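Local atomic coordinates of uncharacterized LolA superfamily protein NE2245 (PDB entry 3BUU), a protein that is of unknown function but probably binds lipid or lipoprotein acyl chains in the cell envelope, like LolA. Residues A40-V48 against V58-E66; L49-I57 against L215-L225. One frame throughout, in Å; residues are numbered along the deposited sequence. Where two conformers were deposited one is given.

Contact 1. Residues A40-V48 against V58-E66; sequences AEDLYRYQV and VMITEPASE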
# COMPACT_ATOMS: atom_id res chain seq x y z
N ALA A 40 21.13 -7.37 -1.39
CA ALA A 40 19.76 -7.78 -1.59
C ALA A 40 19.19 -8.26 -0.28
O ALA A 40 19.87 -8.82 0.59
CB ALA A 40 19.67 -8.88 -2.65
N GLU A 41 17.89 -8.06 -0.13
CA GLU A 41 17.16 -8.59 1.01
C GLU A 41 16.67 -10.00 0.68
O GLU A 41 16.46 -10.31 -0.50
CB GLU A 41 15.97 -7.66 1.34
CG GLU A 41 16.34 -6.17 1.58
CD GLU A 41 17.29 -5.94 2.73
OE1 GLU A 41 17.18 -6.69 3.73
OE2 GLU A 41 18.15 -5.03 2.64
N ASP A 42 16.46 -10.83 1.70
CA ASP A 42 15.70 -12.06 1.55
C ASP A 42 14.30 -11.71 1.03
O ASP A 42 13.79 -10.61 1.22
CB ASP A 42 15.54 -12.73 2.91
CG ASP A 42 16.85 -13.16 3.52
OD1 ASP A 42 17.82 -13.48 2.78
OD2 ASP A 42 16.90 -13.20 4.77
N LEU A 43 13.63 -12.65 0.38
CA LEU A 43 12.26 -12.37 -0.10
C LEU A 43 11.32 -12.28 1.13
O LEU A 43 11.52 -13.04 2.06
CB LEU A 43 11.83 -13.51 -1.03
CG LEU A 43 10.35 -13.77 -1.30
CD1 LEU A 43 9.74 -12.74 -2.17
CD2 LEU A 43 10.14 -15.13 -1.93
N TYR A 44 10.36 -11.36 1.14
CA TYR A 44 9.33 -11.31 2.15
C TYR A 44 8.01 -11.68 1.50
O TYR A 44 7.76 -11.31 0.33
CB TYR A 44 9.24 -9.90 2.75
CG TYR A 44 10.29 -9.58 3.80
CD1 TYR A 44 9.91 -9.41 5.11
CD2 TYR A 44 11.66 -9.54 3.51
CE1 TYR A 44 10.83 -9.14 6.11
CE2 TYR A 44 12.60 -9.27 4.50
CZ TYR A 44 12.17 -9.08 5.80
OH TYR A 44 13.10 -8.85 6.80
N ARG A 45 7.17 -12.41 2.22
CA ARG A 45 5.83 -12.69 1.72
C ARG A 45 4.82 -12.49 2.82
O ARG A 45 5.13 -12.76 4.00
CB ARG A 45 5.74 -14.14 1.21
CG ARG A 45 6.58 -14.49 0.01
CD ARG A 45 6.11 -15.85 -0.52
NE ARG A 45 7.04 -16.43 -1.47
CZ ARG A 45 6.92 -16.32 -2.79
NH1 ARG A 45 5.92 -15.62 -3.30
NH2 ARG A 45 7.80 -16.89 -3.60
N TYR A 46 3.64 -12.02 2.42
CA TYR A 46 2.58 -11.68 3.35
C TYR A 46 1.25 -12.17 2.83
O TYR A 46 1.02 -12.21 1.63
CB TYR A 46 2.44 -10.15 3.49
CG TYR A 46 3.71 -9.48 3.96
CD1 TYR A 46 3.94 -9.25 5.30
CD2 TYR A 46 4.70 -9.08 3.05
CE1 TYR A 46 5.11 -8.65 5.72
CE2 TYR A 46 5.86 -8.46 3.48
CZ TYR A 46 6.05 -8.26 4.80
OH TYR A 46 7.22 -7.66 5.22
N GLN A 47 0.34 -12.48 3.74
CA GLN A 47 -1.05 -12.63 3.41
C GLN A 47 -1.77 -11.44 4.02
O GLN A 47 -1.58 -11.13 5.20
CB GLN A 47 -1.64 -13.91 4.01
CG GLN A 47 -3.15 -14.01 3.64
CD GLN A 47 -3.94 -15.02 4.44
OE1 GLN A 47 -4.41 -14.72 5.54
NE2 GLN A 47 -4.16 -16.19 3.87
N VAL A 48 -2.62 -10.79 3.22
CA VAL A 48 -3.33 -9.59 3.64
C VAL A 48 -4.83 -9.85 3.63
O VAL A 48 -5.36 -10.33 2.61
CB VAL A 48 -3.00 -8.41 2.71
CG1 VAL A 48 -3.75 -7.17 3.17
CG2 VAL A 48 -1.50 -8.17 2.74
N VAL A 58 -2.26 -8.12 8.38
CA VAL A 58 -1.14 -8.45 7.52
C VAL A 58 -0.31 -9.49 8.24
O VAL A 58 0.23 -9.23 9.31
CB VAL A 58 -0.29 -7.21 7.22
CG1 VAL A 58 0.92 -7.59 6.35
CG2 VAL A 58 -1.15 -6.13 6.50
N MSE A 59 -0.21 -10.67 7.64
CA MSE A 59 0.50 -11.80 8.30
C MSE A 59 1.72 -12.17 7.48
O MSE A 59 1.60 -12.44 6.32
CB MSE A 59 -0.44 -12.99 8.36
CG MSE A 59 -1.55 -12.85 9.41
SE MSE A 59 -2.92 -14.16 9.47
CE MSE A 59 -2.66 -15.00 7.75
N ILE A 60 2.90 -12.15 8.10
CA ILE A 60 4.15 -12.50 7.42
C ILE A 60 4.30 -13.99 7.32
O ILE A 60 4.12 -14.71 8.31
CB ILE A 60 5.39 -11.89 8.05
CG1 ILE A 60 6.63 -12.16 7.17
CG2 ILE A 60 5.57 -12.37 9.41
CD1 ILE A 60 7.68 -11.15 7.32
N THR A 61 4.62 -14.47 6.14
CA THR A 61 4.79 -15.89 5.96
C THR A 61 6.27 -16.26 5.69
O THR A 61 6.65 -17.40 5.90
CB THR A 61 3.87 -16.41 4.84
OG1 THR A 61 4.18 -15.76 3.62
CG2 THR A 61 2.38 -16.21 5.14
N GLU A 62 7.07 -15.35 5.16
CA GLU A 62 8.51 -15.59 4.97
C GLU A 62 9.16 -14.21 5.04
O GLU A 62 8.51 -13.22 4.68
CB GLU A 62 8.82 -16.28 3.61
CG GLU A 62 7.86 -17.42 3.17
CD GLU A 62 7.88 -17.75 1.68
OE1 GLU A 62 8.59 -17.08 0.91
OE2 GLU A 62 7.15 -18.69 1.28
N PRO A 63 10.44 -14.12 5.45
CA PRO A 63 11.36 -15.25 5.78
C PRO A 63 11.04 -15.90 7.12
O PRO A 63 10.32 -15.33 7.92
CB PRO A 63 12.73 -14.61 5.84
CG PRO A 63 12.55 -13.17 5.84
CD PRO A 63 11.11 -12.81 5.60
N ALA A 64 11.58 -17.11 7.33
CA ALA A 64 11.32 -17.90 8.53
C ALA A 64 11.61 -17.15 9.81
O ALA A 64 10.90 -17.33 10.81
CB ALA A 64 12.11 -19.15 8.49
N SER A 65 12.63 -16.28 9.78
CA SER A 65 13.02 -15.52 10.99
C SER A 65 11.90 -14.59 11.46
O SER A 65 11.88 -14.19 12.63
CB SER A 65 14.33 -14.72 10.77
OG SER A 65 14.25 -13.86 9.64
N GLU A 66 10.99 -14.24 10.55
CA GLU A 66 9.92 -13.26 10.82
C GLU A 66 8.53 -13.87 10.79
O GLU A 66 7.56 -13.21 11.20
CB GLU A 66 9.96 -12.07 9.83
CG GLU A 66 11.36 -11.60 9.42
CD GLU A 66 11.74 -10.26 10.02
OE1 GLU A 66 10.92 -9.32 9.95
OE2 GLU A 66 12.87 -10.15 10.55
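P63 lies against the ring of Y44 at the open end of a beta hairpin, the antiparallel pair of strands 39-51 and 55-62. Its CD stands 3.6 Å from the Y44 ring centroid and 8° off the normal, a CH-pi contact over the face, reached after a cis peptide bond. I60 CD1 touches Y44 CD1 at 3.6 Å, while E66 OE1 approaches the ring edge near its plane. Replacing Y44 with an alanine would probably strip P63 CD of its aromatic face and open a gap beside I60. The same I60 methyl also meets the Y46 ring, 3.9 Å from CE1 to CD1. Y46 turns its CG anti to the carbonyl carbon (chi1 -58°), which brings its CD1 within 3.6 Å of V58 CG1. Beyond the two rings, T98 touches both tyrosines, and I106 of helix 103-107 covers V48 and V58 on the same face as Y46. R45, Q47, M59 and E62 occupy the other face; there a salt bridge joins R45 NE to E62 OE1, its hydrogen bond weak and bent, but it is doubtful because E62 was deposited in two conformers. Q47 and M59 (selenomethionine) exchange two backbone hydrogen bonds, each with its donor in the carbonyl plane. After the regular Y46-I60 pair the register slips by one at a classic beta bulge, T61 and E62 both facing R45. There R45 O takes a nearly straight bond from T61 N at 2.8 Å, and two weak ones from T61 OG1 at 3.2 Å and E62 N at 3.4 Å.

Contact 2. Residues L49-I57 against L215-L225; sequences LSKGNENSI and LPDKIFTKDYL
K51 and N55, at the turn end of the hairpin, face L215 and F220 with CA atoms 6.9 Å (K51 to L215) and 6.8 Å (N55 to F220) apart, so the loop 215-225 lies over the hairpin and does not pair with it as a further strand. F220, the centre of an inverse gamma turn that follows the 3-10 segment 217-219, is the main wedge. Its ring is sandwiched: N55 CB sits over one face, 3.4 Å from the F220 ring centroid, and I219 CG1 covers the opposite one. The N55 amide stacks on the ring with the planes 18° apart, and its ND2 is held by the M73 carbonyl, which should limit its rotation. The backbone of S56 and I57 meets the ring edge, and I57 CG1 packs 3.8 Å from F220 CD1. I57 divides its other branches between residues farther along the loop, CD1 touching Y224 CE2 and CG2 lying 4.0 Å from L225 CD2. At the other end L215 sends CD1 to S50 O and CD2 to L49 CB, closing the apolar patch. K51 stretches out fully, CG anti to the backbone N (chi1 -166°), carrying NZ to L215 O at 2.9 Å, almost head-on, in line with the carbonyl bond. NZ also donates to a water at 2.8 Å that has N55 OD1 and D217 OD1 among its possible acceptors, a bridge through which the lysine charge may be felt by the D217 carboxylate. S50 and S56 point to the other side of the hairpin, where S56 OG bonds A107 O. This is a C-terminal loop packed across a bulged hairpin end, E54 and N55 both facing K51, in a predominantly antiparallel beta protein consistent with the LolA-like open barrel.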
# COMPACT_ATOMS: atom_id res chain seq x y z
N LEU A 49 -5.50 -9.53 4.74
CA LEU A 49 -6.97 -9.53 4.83
C LEU A 49 -7.32 -8.04 4.90
O LEU A 49 -7.03 -7.38 5.88
CB LEU A 49 -7.40 -10.25 6.10
CG LEU A 49 -6.96 -11.71 6.19
CD1 LEU A 49 -7.44 -12.32 7.52
CD2 LEU A 49 -7.47 -12.51 5.01
N SER A 50 -7.95 -7.54 3.84
CA SER A 50 -8.18 -6.12 3.66
C SER A 50 -9.67 -5.77 3.73
O SER A 50 -10.48 -6.27 2.93
CB SER A 50 -7.63 -5.69 2.33
OG SER A 50 -7.95 -4.36 2.00
N LYS A 51 -10.03 -4.86 4.65
CA LYS A 51 -11.35 -4.38 4.80
C LYS A 51 -11.34 -2.85 4.72
O LYS A 51 -11.53 -2.13 5.70
CB LYS A 51 -11.99 -4.91 6.08
CG LYS A 51 -13.48 -4.72 6.12
CD LYS A 51 -14.07 -5.38 7.35
CE LYS A 51 -15.56 -5.32 7.31
NZ LYS A 51 -16.06 -5.84 8.62
N GLY A 52 -11.03 -2.37 3.52
CA GLY A 52 -10.92 -0.95 3.26
C GLY A 52 -9.83 -0.32 4.10
O GLY A 52 -8.82 -0.92 4.42
N ASN A 53 -10.06 0.91 4.47
CA ASN A 53 -9.11 1.61 5.31
C ASN A 53 -9.47 1.51 6.78
O ASN A 53 -8.75 2.04 7.62
CB ASN A 53 -9.02 3.06 4.88
CG ASN A 53 -8.24 3.25 3.61
OD1 ASN A 53 -7.69 2.30 3.06
ND2 ASN A 53 -8.18 4.49 3.15
N GLU A 54 -10.57 0.76 7.03
CA GLU A 54 -11.20 0.48 8.34
C GLU A 54 -10.38 -0.48 9.19
O GLU A 54 -10.06 -0.22 10.34
CB GLU A 54 -12.68 0.00 8.20
CG GLU A 54 -12.93 -1.35 7.61
CD GLU A 54 -14.38 -1.61 7.35
OE1 GLU A 54 -15.08 -1.98 8.32
OE2 GLU A 54 -14.85 -1.44 6.19
N ASN A 55 -10.10 -1.64 8.60
CA ASN A 55 -9.48 -2.78 9.28
C ASN A 55 -8.66 -3.57 8.30
O ASN A 55 -9.02 -3.70 7.14
CB ASN A 55 -10.54 -3.76 9.85
CG ASN A 55 -11.22 -3.22 11.04
OD1 ASN A 55 -12.38 -2.89 10.96
ND2 ASN A 55 -10.52 -3.11 12.15
N SER A 56 -7.57 -4.17 8.78
CA SER A 56 -6.86 -5.14 7.99
C SER A 56 -6.00 -5.97 8.92
O SER A 56 -5.73 -5.59 10.08
CB SER A 56 -6.02 -4.50 6.91
OG SER A 56 -4.99 -3.73 7.49
N ILE A 57 -5.59 -7.12 8.40
CA ILE A 57 -4.57 -7.96 9.04
C ILE A 57 -3.53 -8.28 8.00
O ILE A 57 -3.86 -8.68 6.87
CB ILE A 57 -5.19 -9.26 9.57
CG1 ILE A 57 -6.10 -8.96 10.76
CG2 ILE A 57 -4.11 -10.27 9.96
CD1 ILE A 57 -7.07 -10.06 11.14
N LEU A 215 -15.06 -10.62 5.86
CA LEU A 215 -14.15 -10.36 6.96
C LEU A 215 -14.94 -9.75 8.10
O LEU A 215 -15.11 -8.53 8.17
CB LEU A 215 -13.00 -9.43 6.53
CG LEU A 215 -12.13 -10.01 5.38
CD1 LEU A 215 -11.14 -8.92 4.93
CD2 LEU A 215 -11.39 -11.24 5.81
N PRO A 216 -15.46 -10.60 8.99
CA PRO A 216 -16.27 -10.08 10.08
C PRO A 216 -15.50 -9.13 10.95
O PRO A 216 -14.30 -9.32 11.24
CB PRO A 216 -16.66 -11.34 10.86
CG PRO A 216 -16.52 -12.45 9.92
CD PRO A 216 -15.32 -12.06 9.05
N ASP A 217 -16.19 -8.13 11.46
CA ASP A 217 -15.56 -7.20 12.41
C ASP A 217 -14.85 -7.94 13.55
O ASP A 217 -13.82 -7.52 14.04
CB ASP A 217 -16.63 -6.23 12.96
CG ASP A 217 -16.02 -5.13 13.77
OD1 ASP A 217 -15.38 -4.23 13.21
OD2 ASP A 217 -16.22 -5.17 15.00
N LYS A 218 -15.44 -9.05 13.99
CA LYS A 218 -14.94 -9.78 15.11
C LYS A 218 -13.61 -10.50 14.90
O LYS A 218 -13.03 -10.95 15.84
CB LYS A 218 -16.03 -10.78 15.58
CG LYS A 218 -17.23 -10.11 16.26
CD LYS A 218 -18.44 -11.08 16.54
CE LYS A 218 -19.67 -10.37 17.07
NZ LYS A 218 -19.28 -9.46 18.19
N ILE A 219 -13.08 -10.58 13.69
CA ILE A 219 -11.71 -11.11 13.52
C ILE A 219 -10.64 -10.07 13.81
O ILE A 219 -9.47 -10.41 13.99
CB ILE A 219 -11.41 -11.78 12.13
CG1 ILE A 219 -11.29 -10.76 10.99
CG2 ILE A 219 -12.42 -12.88 11.86
CD1 ILE A 219 -10.81 -11.40 9.67
N PHE A 220 -11.02 -8.79 13.87
CA PHE A 220 -10.01 -7.73 13.97
C PHE A 220 -9.74 -7.45 15.43
O PHE A 220 -10.05 -6.37 15.95
CB PHE A 220 -10.47 -6.54 13.16
CG PHE A 220 -10.51 -6.84 11.70
CD1 PHE A 220 -9.32 -6.99 10.98
CD2 PHE A 220 -11.71 -7.03 11.05
CE1 PHE A 220 -9.36 -7.30 9.62
CE2 PHE A 220 -11.77 -7.33 9.72
CZ PHE A 220 -10.59 -7.46 8.98
N THR A 221 -9.16 -8.45 16.11
CA THR A 221 -8.87 -8.38 17.56
C THR A 221 -7.54 -9.06 17.86
O THR A 221 -7.06 -9.91 17.12
CB THR A 221 -9.92 -9.11 18.38
OG1 THR A 221 -9.76 -10.52 18.19
CG2 THR A 221 -11.34 -8.64 18.07
N LYS A 222 -6.97 -8.67 19.00
CA LYS A 222 -5.76 -9.31 19.50
C LYS A 222 -5.94 -10.79 19.76
O LYS A 222 -5.06 -11.58 19.47
CB LYS A 222 -5.29 -8.59 20.76
CG LYS A 222 -5.00 -7.11 20.55
CD LYS A 222 -4.53 -6.50 21.87
CE LYS A 222 -4.36 -5.00 21.76
NZ LYS A 222 -3.82 -4.43 23.04
N ASP A 223 -7.14 -11.19 20.20
CA ASP A 223 -7.39 -12.60 20.47
C ASP A 223 -7.35 -13.46 19.22
O ASP A 223 -6.85 -14.58 19.24
CB ASP A 223 -8.72 -12.78 21.19
CG ASP A 223 -8.65 -12.33 22.61
OD1 ASP A 223 -7.58 -12.46 23.25
OD2 ASP A 223 -9.68 -11.81 23.09
N TYR A 224 -7.85 -12.91 18.09
CA TYR A 224 -7.85 -13.67 16.87
C TYR A 224 -6.40 -13.99 16.43
O TYR A 224 -6.14 -14.98 15.78
CB TYR A 224 -8.63 -12.88 15.83
CG TYR A 224 -8.72 -13.51 14.49
CD1 TYR A 224 -9.64 -14.53 14.23
CD2 TYR A 224 -7.90 -13.10 13.46
CE1 TYR A 224 -9.73 -15.10 12.96
CE2 TYR A 224 -7.98 -13.66 12.18
CZ TYR A 224 -8.90 -14.66 11.94
OH TYR A 224 -9.00 -15.19 10.68
N LEU A 225 -5.46 -13.10 16.79
CA LEU A 225 -4.07 -13.24 16.33
C LEU A 225 -3.14 -13.93 17.34
O LEU A 225 -1.92 -13.92 17.17
CB LEU A 225 -3.54 -11.87 15.89
CG LEU A 225 -4.21 -11.35 14.63
CD1 LEU A 225 -3.74 -9.93 14.36
CD2 LEU A 225 -3.84 -12.24 13.46
O HOH W 1 -14.98 -4.29 10.64

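How the contacts relate
From the N terminus, the chain runs up strand 39-51, turns at 52-54 and returns down strand 55-62. Contact 1 closes this short loop, zipping the hairpin toward its open end with only nine residues between its segments. Contact 2 uses those nine residues, the turn end of the same hairpin, and closes a far longer loop of 157 residues by bringing back the segment after strand 202-212. The segments therefore alternate along the sequence, and the two contacts cross. Their centres lie 19 Å apart, yet they meet where V48 CG1 packs against I57 O. Contact 1 holds the two strands together, and contact 2 ties their turn end to the loop after strand 202-212.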